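Local coordinates for protein dimethyl-sulfide monooxygenase (Hyphomicrobium sulfonivorans, PDB 6AK1) that oxidises dimethyl sulfide to methanethiol and formaldehyde with O2 and NADH, using FMN as cofactor, in the first step of dimethyl sulfide degradation, at residues S194-N200 with Y456-V462; T258-R262 with R272-I277. All blocks are in the same frame, centred on the assembly; numbering follows the deposited sequence.

Contact 1: residues S194-N200 with Y456-V462; sequences SKVHPIN and YVGKESV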
loop_
_atom_site.group_PDB
_atom_site.type_symbol
_atom_site.label_atom_id
_atom_site.label_comp_id
_atom_site.label_asym_id
_atom_site.label_seq_id
_atom_site.Cartn_x
_atom_site.Cartn_y
_atom_site.Cartn_z
ATOM N N SER A 194 36.594 -0.245 -4.629
ATOM C CA SER A 194 36.848 -1.506 -3.940
ATOM C C SER A 194 35.805 -1.804 -2.876
ATOM O O SER A 194 35.835 -2.892 -2.291
ATOM C CB SER A 194 38.246 -1.521 -3.304
ATOM O OG SER A 194 38.315 -0.686 -2.163
ATOM N N LYS A 195 34.886 -0.875 -2.618
ATOM C CA LYS A 195 33.778 -1.098 -1.698
ATOM C C LYS A 195 32.446 -1.200 -2.424
ATOM O O LYS A 195 31.393 -1.147 -1.785
ATOM C CB LYS A 195 33.726 0.016 -0.653
ATOM C CG LYS A 195 34.553 -0.253 0.595
ATOM C CD LYS A 195 36.020 -0.160 0.328
ATOM C CE LYS A 195 36.802 -0.271 1.633
ATOM N NZ LYS A 195 36.321 0.744 2.607
ATOM N N VAL A 196 32.472 -1.307 -3.749
ATOM C CA VAL A 196 31.287 -1.543 -4.565
ATOM C C VAL A 196 31.393 -2.954 -5.127
ATOM O O VAL A 196 32.455 -3.352 -5.616
ATOM C CB VAL A 196 31.167 -0.495 -5.684
ATOM C CG1 VAL A 196 29.978 -0.803 -6.609
ATOM C CG2 VAL A 196 31.027 0.892 -5.069
ATOM N N HIS A 197 30.301 -3.709 -5.065
ATOM C CA HIS A 197 30.375 -5.137 -5.309
ATOM C C HIS A 197 29.314 -5.562 -6.344
ATOM O O HIS A 197 28.126 -5.289 -6.143
ATOM C CB HIS A 197 30.173 -5.917 -3.999
ATOM C CG HIS A 197 31.162 -5.545 -2.935
ATOM N ND1 HIS A 197 32.402 -6.143 -2.829
ATOM C CD2 HIS A 197 31.104 -4.618 -1.948
ATOM C CE1 HIS A 197 33.062 -5.607 -1.815
ATOM N NE2 HIS A 197 32.298 -4.683 -1.262
ATOM N N PRO A 198 29.722 -6.214 -7.424
ATOM C CA PRO A 198 28.727 -6.939 -8.227
ATOM C C PRO A 198 28.026 -7.963 -7.348
ATOM O O PRO A 198 28.652 -8.633 -6.519
ATOM C CB PRO A 198 29.566 -7.597 -9.339
ATOM C CG PRO A 198 30.999 -7.506 -8.894
ATOM C CD PRO A 198 31.100 -6.356 -7.931
ATOM N N ILE A 199 26.701 -8.052 -7.483
ATOM C CA ILE A 199 25.985 -8.951 -6.584
ATOM C C ILE A 199 26.091 -10.399 -7.046
ATOM O O ILE A 199 25.845 -11.317 -6.249
ATOM C CB ILE A 199 24.514 -8.517 -6.405
ATOM C CG1 ILE A 199 23.750 -8.565 -7.733
ATOM C CG2 ILE A 199 24.440 -7.113 -5.760
ATOM C CD1 ILE A 199 22.239 -8.527 -7.572
ATOM N N ASN A 200 26.470 -10.627 -8.303
ATOM C CA ASN A 200 26.695 -11.976 -8.837
ATOM C C ASN A 200 25.501 -12.880 -8.552
ATOM O O ASN A 200 25.633 -14.005 -8.060
ATOM C CB ASN A 200 27.996 -12.582 -8.289
ATOM C CG ASN A 200 29.231 -11.998 -8.961
ATOM O OD1 ASN A 200 29.217 -11.694 -10.154
ATOM N ND2 ASN A 200 30.293 -11.826 -8.197
ATOM N N TYR A 456 28.841 -8.635 1.278
ATOM C CA TYR A 456 29.820 -8.653 0.198
ATOM C C TYR A 456 31.154 -8.073 0.636
ATOM O O TYR A 456 32.055 -7.908 -0.202
ATOM C CB TYR A 456 29.290 -7.915 -1.040
ATOM C CG TYR A 456 28.145 -8.648 -1.721
ATOM C CD1 TYR A 456 26.840 -8.529 -1.252
ATOM C CD2 TYR A 456 28.370 -9.473 -2.809
ATOM C CE1 TYR A 456 25.794 -9.200 -1.859
ATOM C CE2 TYR A 456 27.340 -10.145 -3.420
ATOM C CZ TYR A 456 26.051 -10.001 -2.947
ATOM O OH TYR A 456 25.012 -10.670 -3.559
ATOM N N VAL A 457 31.297 -7.767 1.930
ATOM C CA VAL A 457 32.572 -7.296 2.468
ATOM C C VAL A 457 33.625 -8.368 2.234
ATOM O O VAL A 457 33.448 -9.530 2.618
ATOM C CB VAL A 457 32.434 -6.954 3.958
ATOM C CG1 VAL A 457 33.788 -6.606 4.556
ATOM C CG2 VAL A 457 31.449 -5.813 4.150
ATOM N N GLY A 458 34.714 -7.995 1.576
ATOM C CA GLY A 458 35.742 -8.971 1.287
ATOM C C GLY A 458 35.426 -9.906 0.146
ATOM O O GLY A 458 36.196 -10.833 -0.108
ATOM N N LYS A 459 34.309 -9.714 -0.538
ATOM C CA LYS A 459 34.041 -10.458 -1.751
ATOM C C LYS A 459 34.463 -9.608 -2.942
ATOM O O LYS A 459 34.929 -8.475 -2.789
ATOM C CB LYS A 459 32.566 -10.863 -1.822
ATOM C CG LYS A 459 32.136 -11.807 -0.707
ATOM C CD LYS A 459 30.982 -12.696 -1.147
ATOM C CE LYS A 459 30.243 -13.298 0.044
ATOM N NZ LYS A 459 31.132 -14.106 0.921
ATOM N N GLU A 460 34.290 -10.164 -4.140
ATOM C CA GLU A 460 34.712 -9.490 -5.365
ATOM C C GLU A 460 34.161 -8.069 -5.435
ATOM O O GLU A 460 32.971 -7.836 -5.185
ATOM C CB GLU A 460 34.249 -10.290 -6.586
ATOM C CG GLU A 460 34.510 -9.595 -7.918
ATOM C CD GLU A 460 33.716 -10.213 -9.063
ATOM O OE1 GLU A 460 33.167 -11.327 -8.895
ATOM O OE2 GLU A 460 33.630 -9.573 -10.134
ATOM N N SER A 461 35.036 -7.122 -5.768
ATOM C CA SER A 461 34.683 -5.719 -5.923
ATOM C C SER A 461 34.934 -5.272 -7.359
ATOM O O SER A 461 35.560 -5.980 -8.157
ATOM C CB SER A 461 35.478 -4.834 -4.953
ATOM O OG SER A 461 36.804 -4.644 -5.404
ATOM N N VAL A 462 34.443 -4.073 -7.691
ATOM C CA VAL A 462 34.685 -3.521 -9.027
ATOM C C VAL A 462 36.181 -3.303 -9.261
ATOM O O VAL A 462 36.696 -3.547 -10.360
ATOM C CB VAL A 462 33.881 -2.220 -9.225
ATOM C CG1 VAL A 462 34.184 -1.591 -10.567
ATOM C CG2 VAL A 462 32.388 -2.486 -9.103
HETATM O O HOH W 1 31.051 -9.625 -5.235
HETATM O O HOH W 2 31.262 -10.523 -11.826
#
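H197 and Y456 meet because each turns its ring to the side of its own backbone N, with CG anti to the carbonyl carbon (chi1 -57° in H197, -69° in Y456), and the two side chains then run antiparallel past one another. The methylene of Y456 settles over a face of the imidazole, a CH-pi contact with CB 3.9 Å from the H197 ring centroid, and Y456 O lies above the plane near the rim. At the edge of the ring, H197 ND1 donates to E460 O at 3.0 Å with an N-H...O angle of 155°; the donor approaches from above the carbonyl plane. NE2 is hydrogen-bonded to E177, so both nitrogens of this buried ring have partners and its rotation is fixed.

Pairing of this sort shows how two irregular segments can be joined without a shared sheet. Here 456-462, from the C-terminal region beyond helix 431-435, long after the last strand of the TIM barrel, 393-397, lies across the loop between strands 189-191 and 201-202. It enters by a type II beta turn, Y456 to K459, with G458 in its left-handed position.

Beyond the turn, V462 N donates to V196 O at 3.0 Å, and the two valines pack alongside, CG1 of V196 against CG2 of V462. At the other end Y456 OH gives its proton to a lone pair of I199 O, 2.9 Å away in the carbonyl plane. E460 stretches out across P198, OE2 being 3.6 Å from P198 CG, and OE1 receives N200 ND2 from above the carboxylate plane at 3.0 Å. One water donates to both P198 O and E460 O; R465 forms a salt bridge with E460 OE2.

Contact 2: residues T258-R262 with R272-I277; sequences TTDIR and RDSIKI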
loop_
_atom_site.group_PDB
_atom_site.type_symbol
_atom_site.label_atom_id
_atom_site.label_comp_id
_atom_site.label_asym_id
_atom_site.label_seq_id
_atom_site.Cartn_x
_atom_site.Cartn_y
_atom_site.Cartn_z
ATOM N N THR A 258 -5.020 -11.170 12.767
ATOM C CA THR A 258 -3.797 -10.537 13.268
ATOM C C THR A 258 -3.002 -11.452 14.182
ATOM O O THR A 258 -1.770 -11.363 14.215
ATOM C CB THR A 258 -4.117 -9.231 14.005
ATOM O OG1 THR A 258 -4.919 -9.495 15.177
ATOM C CG2 THR A 258 -4.853 -8.276 13.070
ATOM N N THR A 259 -3.680 -12.312 14.947
ATOM C CA THR A 259 -2.981 -13.352 15.697
ATOM C C THR A 259 -2.248 -14.302 14.754
ATOM O O THR A 259 -1.087 -14.655 14.998
ATOM C CB THR A 259 -3.975 -14.121 16.578
ATOM O OG1 THR A 259 -4.564 -13.229 17.534
ATOM C CG2 THR A 259 -3.288 -15.268 17.309
ATOM N N ASP A 260 -2.906 -14.714 13.658
ATOM C CA ASP A 260 -2.255 -15.587 12.675
ATOM C C ASP A 260 -1.046 -14.918 12.023
ATOM O O ASP A 260 0.008 -15.549 11.866
ATOM C CB ASP A 260 -3.253 -16.027 11.601
ATOM C CG ASP A 260 -4.218 -17.104 12.103
ATOM O OD1 ASP A 260 -3.967 -17.663 13.200
ATOM O OD2 ASP A 260 -5.216 -17.406 11.400
ATOM N N ILE A 261 -1.181 -13.648 11.623
ATOM C CA ILE A 261 -0.070 -12.955 10.968
ATOM C C ILE A 261 1.135 -12.890 11.896
ATOM O O ILE A 261 2.272 -13.144 11.478
ATOM C CB ILE A 261 -0.504 -11.550 10.495
ATOM C CG1 ILE A 261 -1.314 -11.648 9.201
ATOM C CG2 ILE A 261 0.697 -10.615 10.343
ATOM C CD1 ILE A 261 -2.158 -10.414 8.915
ATOM N N ARG A 262 0.903 -12.577 13.178
ATOM C CA ARG A 262 2.024 -12.473 14.112
ATOM C C ARG A 262 2.596 -13.848 14.474
ATOM O O ARG A 262 3.785 -13.948 14.800
ATOM C CB ARG A 262 1.598 -11.697 15.363
ATOM C CG ARG A 262 1.096 -10.271 15.061
ATOM C CD ARG A 262 0.966 -9.385 16.311
ATOM N NE ARG A 262 0.078 -8.249 16.074
ATOM C CZ ARG A 262 0.441 -7.109 15.488
ATOM N NH1 ARG A 262 1.691 -6.934 15.065
ATOM N NH2 ARG A 262 -0.454 -6.147 15.309
ATOM N N ARG A 272 6.693 -10.620 16.979
ATOM C CA ARG A 272 5.274 -10.381 16.742
ATOM C C ARG A 272 4.999 -8.917 16.407
ATOM O O ARG A 272 4.037 -8.619 15.687
ATOM C CB ARG A 272 4.462 -10.825 17.958
ATOM C CG ARG A 272 4.710 -12.273 18.339
ATOM C CD ARG A 272 3.781 -12.738 19.462
ATOM N NE ARG A 272 2.386 -12.835 19.040
ATOM C CZ ARG A 272 1.889 -13.851 18.339
ATOM N NH1 ARG A 272 2.673 -14.857 17.969
ATOM N NH2 ARG A 272 0.611 -13.863 17.996
ATOM N N ASP A 273 5.824 -7.995 16.903
ATOM C CA ASP A 273 5.649 -6.578 16.624
ATOM C C ASP A 273 6.523 -6.082 15.469
ATOM O O ASP A 273 6.649 -4.872 15.276
ATOM C CB ASP A 273 5.915 -5.753 17.891
ATOM C CG ASP A 273 7.353 -5.855 18.380
ATOM O OD1 ASP A 273 8.059 -6.806 17.985
ATOM O OD2 ASP A 273 7.781 -4.979 19.168
ATOM N N SER A 274 7.122 -6.989 14.699
ATOM C CA SER A 274 7.941 -6.604 13.554
ATOM C C SER A 274 7.105 -6.143 12.370
ATOM O O SER A 274 7.619 -5.428 11.501
ATOM C CB SER A 274 8.820 -7.779 13.113
ATOM O OG SER A 274 9.816 -8.065 14.085
ATOM N N ILE A 275 5.839 -6.540 12.319
ATOM C CA ILE A 275 4.929 -6.186 11.240
ATOM C C ILE A 275 3.860 -5.284 11.825
ATOM O O ILE A 275 3.234 -5.633 12.833
ATOM C CB ILE A 275 4.291 -7.435 10.606
ATOM C CG1 ILE A 275 5.368 -8.459 10.236
ATOM C CG2 ILE A 275 3.429 -7.057 9.403
ATOM C CD1 ILE A 275 4.803 -9.746 9.614
ATOM N N LYS A 276 3.649 -4.132 11.205
ATOM C CA LYS A 276 2.559 -3.251 11.579
ATOM C C LYS A 276 1.392 -3.551 10.654
ATOM O O LYS A 276 1.572 -3.622 9.437
ATOM C CB LYS A 276 2.983 -1.788 11.486
ATOM C CG LYS A 276 4.302 -1.509 12.171
ATOM C CD LYS A 276 4.231 -1.866 13.645
ATOM C CE LYS A 276 5.631 -1.917 14.250
ATOM N NZ LYS A 276 5.607 -2.173 15.720
ATOM N N ILE A 277 0.210 -3.769 11.229
ATOM C CA ILE A 277 -0.937 -4.281 10.487
ATOM C C ILE A 277 -1.953 -3.152 10.312
ATOM O O ILE A 277 -2.425 -2.562 11.291
ATOM C CB ILE A 277 -1.558 -5.500 11.188
ATOM C CG1 ILE A 277 -0.508 -6.613 11.331
ATOM C CG2 ILE A 277 -2.761 -5.991 10.418
ATOM C CD1 ILE A 277 -0.999 -7.865 12.037
#
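The backbones of R262 and R272 come close, their CA atoms 4.7 Å apart, whereas those of T258 and I277 stand at 7.4 Å, so helix 251-267 and the segment leading into strand 276-284 diverge and side chains fill the wedge. This is the helix-to-strand return of a beta-alpha-beta unit in the TIM barrel, completed by strand 243-246, whose M244 and I246 also touch I261.

R262 illustrates how one arginine can bridge such a turn. Extended from CG to NE, it brings NH1 to R272 O at 3.0 Å, a fairly straight bond (161°) lying in the guanidinium plane, and to I275 O by a weak, more bent one. NH2 is held by a salt bridge to D392 and a hydrogen bond to G390 O; D392 also accepts from I277 N. Cut back to an alanine, the residue would probably leave R272 O and D392 without this partner, I275 O without its weak bond, and a gap over the end of I277.

That end has several neighbours: I277 CD1 lies 3.7 Å above the centre of the R262 guanidinium, touches T258 CB, and is 3.6 Å from the CG2 branch of I261. R272 bends at chi3 (69°) and folds back over the helix, its NH1 paired with E266 and N263. One face of its guanidinium rests on the aliphatic base of R262, CB standing 3.5 Å from R272 NH2.

How the contacts relate
Contacts 1 and 2 illustrate two scales of closure in one chain. Contact 2 joins neighbouring elements, its segments only 10 residues apart, whereas contact 1 brings together segments separated by 256 residues, and contact 2 falls in the chain between them. They do not touch: their centres are 35 Å apart and their nearest atoms about 23 Å. The centre of contact 2, which belongs to the barrel, lies about 16 Å from the centre of the chain, and the side chain of I261 is about 9 Å from that of S230, which probably binds FMN. The centre of contact 1 lies about 33 Å from the centre of the chain, peripheral and away from the presumed flavin site.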